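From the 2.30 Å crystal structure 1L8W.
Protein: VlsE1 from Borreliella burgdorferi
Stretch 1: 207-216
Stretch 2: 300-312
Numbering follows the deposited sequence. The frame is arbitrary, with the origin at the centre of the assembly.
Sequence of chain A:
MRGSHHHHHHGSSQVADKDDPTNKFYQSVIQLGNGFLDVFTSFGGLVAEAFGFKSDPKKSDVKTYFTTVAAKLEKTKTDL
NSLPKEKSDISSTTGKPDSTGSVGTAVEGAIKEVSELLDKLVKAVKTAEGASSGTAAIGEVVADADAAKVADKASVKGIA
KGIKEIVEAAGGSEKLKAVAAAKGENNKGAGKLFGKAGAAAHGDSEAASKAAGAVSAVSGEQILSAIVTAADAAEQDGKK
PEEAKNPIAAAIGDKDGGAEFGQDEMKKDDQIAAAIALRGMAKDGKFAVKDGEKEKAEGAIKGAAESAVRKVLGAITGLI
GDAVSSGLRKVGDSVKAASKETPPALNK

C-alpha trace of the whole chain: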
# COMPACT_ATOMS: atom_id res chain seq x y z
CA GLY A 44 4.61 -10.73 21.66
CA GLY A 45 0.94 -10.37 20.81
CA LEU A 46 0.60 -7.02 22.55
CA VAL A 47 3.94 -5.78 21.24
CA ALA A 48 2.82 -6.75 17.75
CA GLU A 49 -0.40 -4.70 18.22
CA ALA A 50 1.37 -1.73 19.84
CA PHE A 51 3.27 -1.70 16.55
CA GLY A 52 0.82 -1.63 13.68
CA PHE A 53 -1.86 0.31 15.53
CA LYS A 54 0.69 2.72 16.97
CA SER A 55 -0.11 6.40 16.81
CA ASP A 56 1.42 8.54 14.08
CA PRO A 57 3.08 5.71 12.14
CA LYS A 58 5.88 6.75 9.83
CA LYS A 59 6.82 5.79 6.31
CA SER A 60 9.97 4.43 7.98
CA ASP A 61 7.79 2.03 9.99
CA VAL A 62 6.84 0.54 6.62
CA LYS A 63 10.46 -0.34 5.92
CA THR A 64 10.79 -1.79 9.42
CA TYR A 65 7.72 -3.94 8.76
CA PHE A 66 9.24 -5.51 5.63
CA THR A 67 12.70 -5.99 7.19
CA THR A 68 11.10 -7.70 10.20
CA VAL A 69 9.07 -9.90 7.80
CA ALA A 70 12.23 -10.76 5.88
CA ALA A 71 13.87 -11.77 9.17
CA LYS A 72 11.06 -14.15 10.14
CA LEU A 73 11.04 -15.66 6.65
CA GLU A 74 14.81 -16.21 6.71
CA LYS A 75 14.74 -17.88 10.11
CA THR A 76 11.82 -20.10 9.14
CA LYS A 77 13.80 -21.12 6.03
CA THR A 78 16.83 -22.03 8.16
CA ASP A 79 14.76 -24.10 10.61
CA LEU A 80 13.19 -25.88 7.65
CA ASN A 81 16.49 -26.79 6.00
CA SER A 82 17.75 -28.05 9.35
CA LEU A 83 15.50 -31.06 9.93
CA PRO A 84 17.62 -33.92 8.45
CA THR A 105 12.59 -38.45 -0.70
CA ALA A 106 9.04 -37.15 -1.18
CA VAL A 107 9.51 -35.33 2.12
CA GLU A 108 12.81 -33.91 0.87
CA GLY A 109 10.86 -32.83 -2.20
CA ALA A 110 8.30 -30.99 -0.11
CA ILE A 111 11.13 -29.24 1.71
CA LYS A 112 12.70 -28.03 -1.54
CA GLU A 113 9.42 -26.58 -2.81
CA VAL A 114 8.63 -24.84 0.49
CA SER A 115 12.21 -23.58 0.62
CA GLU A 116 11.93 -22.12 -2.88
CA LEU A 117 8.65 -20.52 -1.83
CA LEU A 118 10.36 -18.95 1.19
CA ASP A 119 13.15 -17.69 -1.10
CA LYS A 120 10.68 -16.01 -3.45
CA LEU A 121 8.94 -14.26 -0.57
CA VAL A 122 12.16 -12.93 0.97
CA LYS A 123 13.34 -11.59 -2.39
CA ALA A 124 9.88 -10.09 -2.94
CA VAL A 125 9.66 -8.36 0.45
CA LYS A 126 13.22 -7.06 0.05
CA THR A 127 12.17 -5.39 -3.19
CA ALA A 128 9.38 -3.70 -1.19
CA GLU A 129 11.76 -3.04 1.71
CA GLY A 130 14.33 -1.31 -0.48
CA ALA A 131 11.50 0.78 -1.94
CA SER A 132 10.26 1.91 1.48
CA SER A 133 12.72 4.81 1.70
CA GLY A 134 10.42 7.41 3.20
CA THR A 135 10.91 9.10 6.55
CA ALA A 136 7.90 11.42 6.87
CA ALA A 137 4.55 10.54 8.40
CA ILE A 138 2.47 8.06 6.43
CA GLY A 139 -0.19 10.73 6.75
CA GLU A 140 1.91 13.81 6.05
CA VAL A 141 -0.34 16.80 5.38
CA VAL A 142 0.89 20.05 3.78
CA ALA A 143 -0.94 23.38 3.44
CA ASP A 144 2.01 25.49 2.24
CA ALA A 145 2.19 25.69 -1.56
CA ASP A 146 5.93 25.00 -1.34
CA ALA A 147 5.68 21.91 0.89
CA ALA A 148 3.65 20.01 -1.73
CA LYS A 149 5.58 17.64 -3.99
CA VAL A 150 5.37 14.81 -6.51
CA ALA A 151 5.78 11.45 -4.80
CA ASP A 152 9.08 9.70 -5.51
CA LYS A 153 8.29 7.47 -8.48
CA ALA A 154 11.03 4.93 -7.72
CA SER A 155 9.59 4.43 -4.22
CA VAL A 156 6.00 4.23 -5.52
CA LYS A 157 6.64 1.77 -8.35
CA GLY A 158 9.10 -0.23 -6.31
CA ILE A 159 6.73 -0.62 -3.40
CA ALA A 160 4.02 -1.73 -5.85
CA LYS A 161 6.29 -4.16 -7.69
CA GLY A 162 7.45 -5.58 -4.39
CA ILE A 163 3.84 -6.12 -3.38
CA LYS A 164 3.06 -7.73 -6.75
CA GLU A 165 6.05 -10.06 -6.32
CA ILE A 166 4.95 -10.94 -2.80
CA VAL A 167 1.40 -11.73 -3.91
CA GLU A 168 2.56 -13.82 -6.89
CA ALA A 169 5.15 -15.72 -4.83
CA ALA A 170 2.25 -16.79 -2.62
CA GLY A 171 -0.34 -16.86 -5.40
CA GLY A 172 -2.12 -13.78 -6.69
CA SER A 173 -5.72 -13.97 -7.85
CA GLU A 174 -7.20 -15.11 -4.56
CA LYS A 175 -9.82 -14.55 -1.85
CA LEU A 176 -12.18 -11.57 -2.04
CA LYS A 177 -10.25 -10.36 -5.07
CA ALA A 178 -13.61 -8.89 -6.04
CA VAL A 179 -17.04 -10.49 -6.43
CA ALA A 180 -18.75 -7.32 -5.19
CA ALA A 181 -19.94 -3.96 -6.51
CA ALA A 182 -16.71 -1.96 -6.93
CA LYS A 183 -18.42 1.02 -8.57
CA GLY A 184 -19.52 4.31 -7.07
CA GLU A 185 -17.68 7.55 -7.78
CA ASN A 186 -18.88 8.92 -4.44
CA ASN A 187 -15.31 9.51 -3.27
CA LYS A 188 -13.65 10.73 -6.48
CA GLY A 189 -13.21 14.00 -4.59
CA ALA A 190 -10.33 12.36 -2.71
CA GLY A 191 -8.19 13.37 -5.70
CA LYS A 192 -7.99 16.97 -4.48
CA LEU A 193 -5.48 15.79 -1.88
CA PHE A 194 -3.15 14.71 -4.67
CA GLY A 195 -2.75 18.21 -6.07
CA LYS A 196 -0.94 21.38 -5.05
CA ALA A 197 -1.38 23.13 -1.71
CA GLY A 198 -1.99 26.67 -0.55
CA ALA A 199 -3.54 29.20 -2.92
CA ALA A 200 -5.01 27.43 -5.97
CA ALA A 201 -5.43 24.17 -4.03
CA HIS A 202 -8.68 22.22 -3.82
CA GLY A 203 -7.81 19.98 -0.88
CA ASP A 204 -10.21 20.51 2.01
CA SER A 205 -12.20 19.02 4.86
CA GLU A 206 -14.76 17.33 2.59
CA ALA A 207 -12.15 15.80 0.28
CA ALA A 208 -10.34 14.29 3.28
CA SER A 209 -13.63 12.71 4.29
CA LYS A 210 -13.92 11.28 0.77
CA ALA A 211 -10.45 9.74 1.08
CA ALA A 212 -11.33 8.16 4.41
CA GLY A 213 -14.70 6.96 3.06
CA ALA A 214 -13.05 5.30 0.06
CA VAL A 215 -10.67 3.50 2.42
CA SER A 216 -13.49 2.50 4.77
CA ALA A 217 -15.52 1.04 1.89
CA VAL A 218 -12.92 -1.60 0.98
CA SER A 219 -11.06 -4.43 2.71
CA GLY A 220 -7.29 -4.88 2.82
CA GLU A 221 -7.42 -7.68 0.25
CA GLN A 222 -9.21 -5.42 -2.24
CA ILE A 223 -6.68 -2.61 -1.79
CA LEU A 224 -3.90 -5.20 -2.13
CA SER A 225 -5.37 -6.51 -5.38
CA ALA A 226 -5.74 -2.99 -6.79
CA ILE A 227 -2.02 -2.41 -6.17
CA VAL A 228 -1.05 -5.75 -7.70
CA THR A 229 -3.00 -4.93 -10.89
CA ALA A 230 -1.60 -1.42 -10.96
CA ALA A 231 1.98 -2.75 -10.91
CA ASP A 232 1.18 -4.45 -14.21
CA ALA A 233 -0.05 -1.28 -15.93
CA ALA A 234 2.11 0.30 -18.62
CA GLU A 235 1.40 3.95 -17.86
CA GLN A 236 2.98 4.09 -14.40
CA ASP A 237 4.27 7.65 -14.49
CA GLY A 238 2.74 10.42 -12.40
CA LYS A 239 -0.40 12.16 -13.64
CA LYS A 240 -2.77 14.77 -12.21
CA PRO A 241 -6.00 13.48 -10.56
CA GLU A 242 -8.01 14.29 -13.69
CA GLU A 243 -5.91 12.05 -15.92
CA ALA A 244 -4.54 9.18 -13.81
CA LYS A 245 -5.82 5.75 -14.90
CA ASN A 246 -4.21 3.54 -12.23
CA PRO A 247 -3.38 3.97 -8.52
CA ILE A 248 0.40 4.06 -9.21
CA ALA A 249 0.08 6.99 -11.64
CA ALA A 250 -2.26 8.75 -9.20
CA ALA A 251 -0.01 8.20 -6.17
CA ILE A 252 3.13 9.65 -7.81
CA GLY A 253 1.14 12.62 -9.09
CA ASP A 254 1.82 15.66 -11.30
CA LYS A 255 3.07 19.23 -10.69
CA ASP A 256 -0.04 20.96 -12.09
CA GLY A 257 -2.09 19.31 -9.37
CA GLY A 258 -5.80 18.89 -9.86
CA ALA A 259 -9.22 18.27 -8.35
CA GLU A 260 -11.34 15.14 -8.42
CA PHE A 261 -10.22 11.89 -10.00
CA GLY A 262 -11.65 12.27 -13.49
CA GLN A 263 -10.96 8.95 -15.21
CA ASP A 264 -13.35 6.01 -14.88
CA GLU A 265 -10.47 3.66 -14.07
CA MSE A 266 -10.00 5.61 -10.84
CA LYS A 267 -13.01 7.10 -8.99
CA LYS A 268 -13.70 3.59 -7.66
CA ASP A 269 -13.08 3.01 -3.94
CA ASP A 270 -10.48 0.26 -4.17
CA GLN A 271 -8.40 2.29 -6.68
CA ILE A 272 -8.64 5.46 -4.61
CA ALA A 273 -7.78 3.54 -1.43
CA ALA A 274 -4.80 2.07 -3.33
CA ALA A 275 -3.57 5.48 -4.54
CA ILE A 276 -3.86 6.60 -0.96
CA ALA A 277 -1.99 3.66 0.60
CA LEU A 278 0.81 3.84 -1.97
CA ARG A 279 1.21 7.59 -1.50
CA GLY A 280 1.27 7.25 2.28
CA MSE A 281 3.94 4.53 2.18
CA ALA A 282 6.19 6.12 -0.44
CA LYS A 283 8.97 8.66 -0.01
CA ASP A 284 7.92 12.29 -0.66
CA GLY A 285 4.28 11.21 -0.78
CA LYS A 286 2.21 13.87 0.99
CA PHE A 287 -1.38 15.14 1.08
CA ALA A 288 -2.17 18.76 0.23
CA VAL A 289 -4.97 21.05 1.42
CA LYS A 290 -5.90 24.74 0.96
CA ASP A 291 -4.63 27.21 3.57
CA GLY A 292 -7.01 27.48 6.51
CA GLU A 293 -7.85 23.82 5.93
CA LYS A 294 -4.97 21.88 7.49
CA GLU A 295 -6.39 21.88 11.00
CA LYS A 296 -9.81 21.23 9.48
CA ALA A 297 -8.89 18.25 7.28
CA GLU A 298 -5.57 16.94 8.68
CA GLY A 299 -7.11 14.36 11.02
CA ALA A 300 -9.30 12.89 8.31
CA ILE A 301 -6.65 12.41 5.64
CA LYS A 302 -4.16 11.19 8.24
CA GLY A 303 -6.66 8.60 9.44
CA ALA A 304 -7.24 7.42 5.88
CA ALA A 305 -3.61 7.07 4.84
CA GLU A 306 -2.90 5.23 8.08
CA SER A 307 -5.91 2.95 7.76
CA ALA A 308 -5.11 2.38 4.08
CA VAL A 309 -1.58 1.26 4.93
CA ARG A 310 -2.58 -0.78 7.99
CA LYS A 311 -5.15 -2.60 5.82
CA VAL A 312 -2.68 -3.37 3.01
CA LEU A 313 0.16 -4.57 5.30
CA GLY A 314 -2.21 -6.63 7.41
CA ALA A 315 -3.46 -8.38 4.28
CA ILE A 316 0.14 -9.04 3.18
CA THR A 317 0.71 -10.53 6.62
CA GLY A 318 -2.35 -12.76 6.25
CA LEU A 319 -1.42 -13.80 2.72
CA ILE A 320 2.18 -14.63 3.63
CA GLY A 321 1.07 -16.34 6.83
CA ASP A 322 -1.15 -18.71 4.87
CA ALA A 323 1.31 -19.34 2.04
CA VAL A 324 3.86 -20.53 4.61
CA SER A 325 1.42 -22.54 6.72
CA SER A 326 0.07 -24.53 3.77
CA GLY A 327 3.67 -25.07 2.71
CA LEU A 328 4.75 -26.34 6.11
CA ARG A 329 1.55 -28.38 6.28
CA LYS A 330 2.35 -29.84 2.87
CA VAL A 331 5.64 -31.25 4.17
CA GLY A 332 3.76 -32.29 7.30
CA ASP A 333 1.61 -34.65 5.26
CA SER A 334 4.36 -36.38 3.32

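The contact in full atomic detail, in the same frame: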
# COMPACT_ATOMS: atom_id res chain seq x y z
N ALA A 207 -12.92 16.71 1.11
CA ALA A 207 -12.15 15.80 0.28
C ALA A 207 -11.43 14.77 1.14
O ALA A 207 -11.25 13.62 0.72
CB ALA A 207 -11.15 16.58 -0.56
N ALA A 208 -11.02 15.18 2.34
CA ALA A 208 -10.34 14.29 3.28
C ALA A 208 -11.32 13.24 3.78
O ALA A 208 -10.93 12.12 4.10
CB ALA A 208 -9.77 15.07 4.46
N SER A 209 -12.59 13.62 3.85
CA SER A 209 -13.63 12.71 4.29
C SER A 209 -13.86 11.68 3.18
O SER A 209 -14.12 10.50 3.45
CB SER A 209 -14.92 13.48 4.59
OG SER A 209 -15.89 12.68 5.25
N LYS A 210 -13.75 12.14 1.94
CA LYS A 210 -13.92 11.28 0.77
C LYS A 210 -12.83 10.22 0.75
O LYS A 210 -13.10 9.05 0.47
CB LYS A 210 -13.85 12.12 -0.51
CG LYS A 210 -14.96 13.18 -0.64
CD LYS A 210 -16.34 12.55 -0.49
CE LYS A 210 -17.47 13.55 -0.72
NZ LYS A 210 -17.62 13.91 -2.16
N ALA A 211 -11.60 10.64 1.06
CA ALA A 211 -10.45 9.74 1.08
C ALA A 211 -10.63 8.69 2.17
O ALA A 211 -10.33 7.52 1.96
CB ALA A 211 -9.16 10.52 1.32
N ALA A 212 -11.11 9.12 3.34
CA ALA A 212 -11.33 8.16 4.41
C ALA A 212 -12.50 7.22 4.06
O ALA A 212 -12.45 6.03 4.35
CB ALA A 212 -11.60 8.89 5.71
N GLY A 213 -13.54 7.76 3.43
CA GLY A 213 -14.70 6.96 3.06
C GLY A 213 -14.32 5.87 2.07
O GLY A 213 -14.75 4.72 2.21
N ALA A 214 -13.52 6.23 1.08
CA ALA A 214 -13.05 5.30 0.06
C ALA A 214 -12.30 4.15 0.73
O ALA A 214 -12.49 2.98 0.39
CB ALA A 214 -12.14 6.03 -0.93
N VAL A 215 -11.45 4.49 1.69
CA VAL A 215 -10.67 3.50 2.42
C VAL A 215 -11.57 2.64 3.32
O VAL A 215 -11.35 1.44 3.48
CB VAL A 215 -9.58 4.18 3.30
CG1 VAL A 215 -8.94 3.17 4.26
CG2 VAL A 215 -8.53 4.81 2.41
N SER A 216 -12.60 3.25 3.90
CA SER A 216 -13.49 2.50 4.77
C SER A 216 -14.34 1.49 4.01
O SER A 216 -14.65 0.42 4.52
CB SER A 216 -14.43 3.43 5.55
OG SER A 216 -15.37 4.05 4.68
N ALA A 300 -8.60 13.78 9.22
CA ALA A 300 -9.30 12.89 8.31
C ALA A 300 -8.38 12.23 7.28
O ALA A 300 -8.46 11.03 7.05
CB ALA A 300 -10.41 13.64 7.60
N ILE A 301 -7.53 13.01 6.63
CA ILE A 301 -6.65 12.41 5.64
C ILE A 301 -5.60 11.52 6.30
O ILE A 301 -5.22 10.48 5.77
CB ILE A 301 -5.95 13.48 4.77
CG1 ILE A 301 -5.05 12.78 3.75
CG2 ILE A 301 -5.12 14.39 5.64
CD1 ILE A 301 -5.78 11.70 2.93
N LYS A 302 -5.14 11.94 7.47
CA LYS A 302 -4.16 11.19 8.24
C LYS A 302 -4.76 9.83 8.62
O LYS A 302 -4.11 8.79 8.51
CB LYS A 302 -3.79 11.99 9.49
CG LYS A 302 -2.70 11.42 10.35
CD LYS A 302 -2.43 12.32 11.56
CE LYS A 302 -1.41 11.70 12.52
NZ LYS A 302 -1.91 10.42 13.12
N GLY A 303 -6.01 9.84 9.05
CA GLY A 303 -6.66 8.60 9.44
C GLY A 303 -6.81 7.65 8.27
O GLY A 303 -6.69 6.43 8.43
N ALA A 304 -7.06 8.21 7.09
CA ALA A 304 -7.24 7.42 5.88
C ALA A 304 -5.96 6.76 5.40
O ALA A 304 -5.92 5.56 5.12
CB ALA A 304 -7.82 8.30 4.77
N ALA A 305 -4.91 7.56 5.29
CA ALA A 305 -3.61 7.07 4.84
C ALA A 305 -3.16 5.97 5.78
O ALA A 305 -2.69 4.91 5.35
CB ALA A 305 -2.59 8.22 4.84
N GLU A 306 -3.30 6.21 7.08
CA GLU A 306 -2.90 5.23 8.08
C GLU A 306 -3.75 3.98 7.98
O GLU A 306 -3.23 2.86 7.99
CB GLU A 306 -2.96 5.86 9.47
CG GLU A 306 -1.84 6.88 9.68
CD GLU A 306 -1.98 7.67 10.97
OE1 GLU A 306 -2.71 7.22 11.88
OE2 GLU A 306 -1.33 8.74 11.06
N SER A 307 -5.07 4.14 7.88
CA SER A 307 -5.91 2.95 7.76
C SER A 307 -5.61 2.23 6.45
O SER A 307 -5.56 1.01 6.41
CB SER A 307 -7.39 3.34 7.81
OG SER A 307 -7.74 3.69 9.12
N ALA A 308 -5.42 2.99 5.37
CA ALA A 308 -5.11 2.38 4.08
C ALA A 308 -3.85 1.51 4.19
O ALA A 308 -3.82 0.37 3.73
CB ALA A 308 -4.90 3.46 3.02
N VAL A 309 -2.80 2.05 4.80
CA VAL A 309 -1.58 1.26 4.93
C VAL A 309 -1.74 0.09 5.90
O VAL A 309 -1.32 -1.03 5.60
CB VAL A 309 -0.39 2.14 5.34
CG1 VAL A 309 -0.74 2.95 6.57
CG2 VAL A 309 0.82 1.25 5.61
N ARG A 310 -2.37 0.31 7.05
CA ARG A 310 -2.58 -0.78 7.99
C ARG A 310 -3.38 -1.92 7.34
O ARG A 310 -3.12 -3.09 7.62
CB ARG A 310 -3.31 -0.30 9.25
CG ARG A 310 -2.47 0.53 10.21
CD ARG A 310 -3.17 0.69 11.55
NE ARG A 310 -4.37 1.53 11.45
CZ ARG A 310 -4.44 2.79 11.85
NH1 ARG A 310 -3.38 3.39 12.39
NH2 ARG A 310 -5.57 3.47 11.72
N LYS A 311 -4.34 -1.57 6.49
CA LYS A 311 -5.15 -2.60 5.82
C LYS A 311 -4.32 -3.39 4.80
O LYS A 311 -4.41 -4.62 4.73
CB LYS A 311 -6.36 -1.98 5.10
CG LYS A 311 -7.52 -1.58 6.00
CD LYS A 311 -8.77 -1.19 5.19
CE LYS A 311 -9.97 -0.99 6.11
NZ LYS A 311 -11.22 -0.71 5.36
N VAL A 312 -3.52 -2.69 4.01
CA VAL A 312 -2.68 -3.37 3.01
C VAL A 312 -1.61 -4.28 3.64
O VAL A 312 -1.46 -5.44 3.23
CB VAL A 312 -2.03 -2.34 2.06
CG1 VAL A 312 -1.55 -1.17 2.85
CG2 VAL A 312 -0.86 -2.97 1.33

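The two helices pack unusually closely: their axes approach to 7.9 Å, and CA of Ala212 lies only 4.4 Å from CA of Ala304. At this closest pair the methyl of Ala304 lies directly on the partner backbone, its CB 3.5 Å from CA of Ala212. The N-to-C directions differ by 23°, so the helices run nearly parallel, and the pairing Ala208–Ile301, Ala212–Ala304, Val215–Ala308 advances by three or four residues per step on both sides, as expected when one face of each helix is used repeatedly.

At the first step, the CB atoms of Ala208 and Ala300 are 3.5 Å apart, and Ala208 CB also reaches the backbone N of Ile301 at 3.7 Å. Ile301 has its CA-to-CB bond sideways to the contact, yet its chi1 t, chi2 p conformation brings CD1 to 3.9 Å from CB of Ala211. Ala304 occupies the middle. Its CB points toward the partner helix and also sits 3.8 Å from O of Ala211, so the methyl packs against main chain as well as against side chains.

Val215 is the bulkiest apolar residue that stretch 207-216 contributes, and it covers the widest gap in the register, 5.9 Å between its CA and that of Ala308. With chi1 at 170°, CG2 approaches Ala308 CB at 3.9 Å, while CG1 lies 3.9 Å from Ser307 CB and 3.7 Å from Ala308 N.

One hydrogen bond crosses the contact. Lys311 has its CA-to-CB bond toward the other helix, and its extended chain, with chi2 to chi4 all t, places NZ 2.9 Å from O of Val215. Other polar side chains bond within their own helix in two cases: Ser216 OG donates to Gly213 O at 2.6 Å, and Lys302 NZ forms a salt bridge with Glu306 OE2 at 2.7 Å.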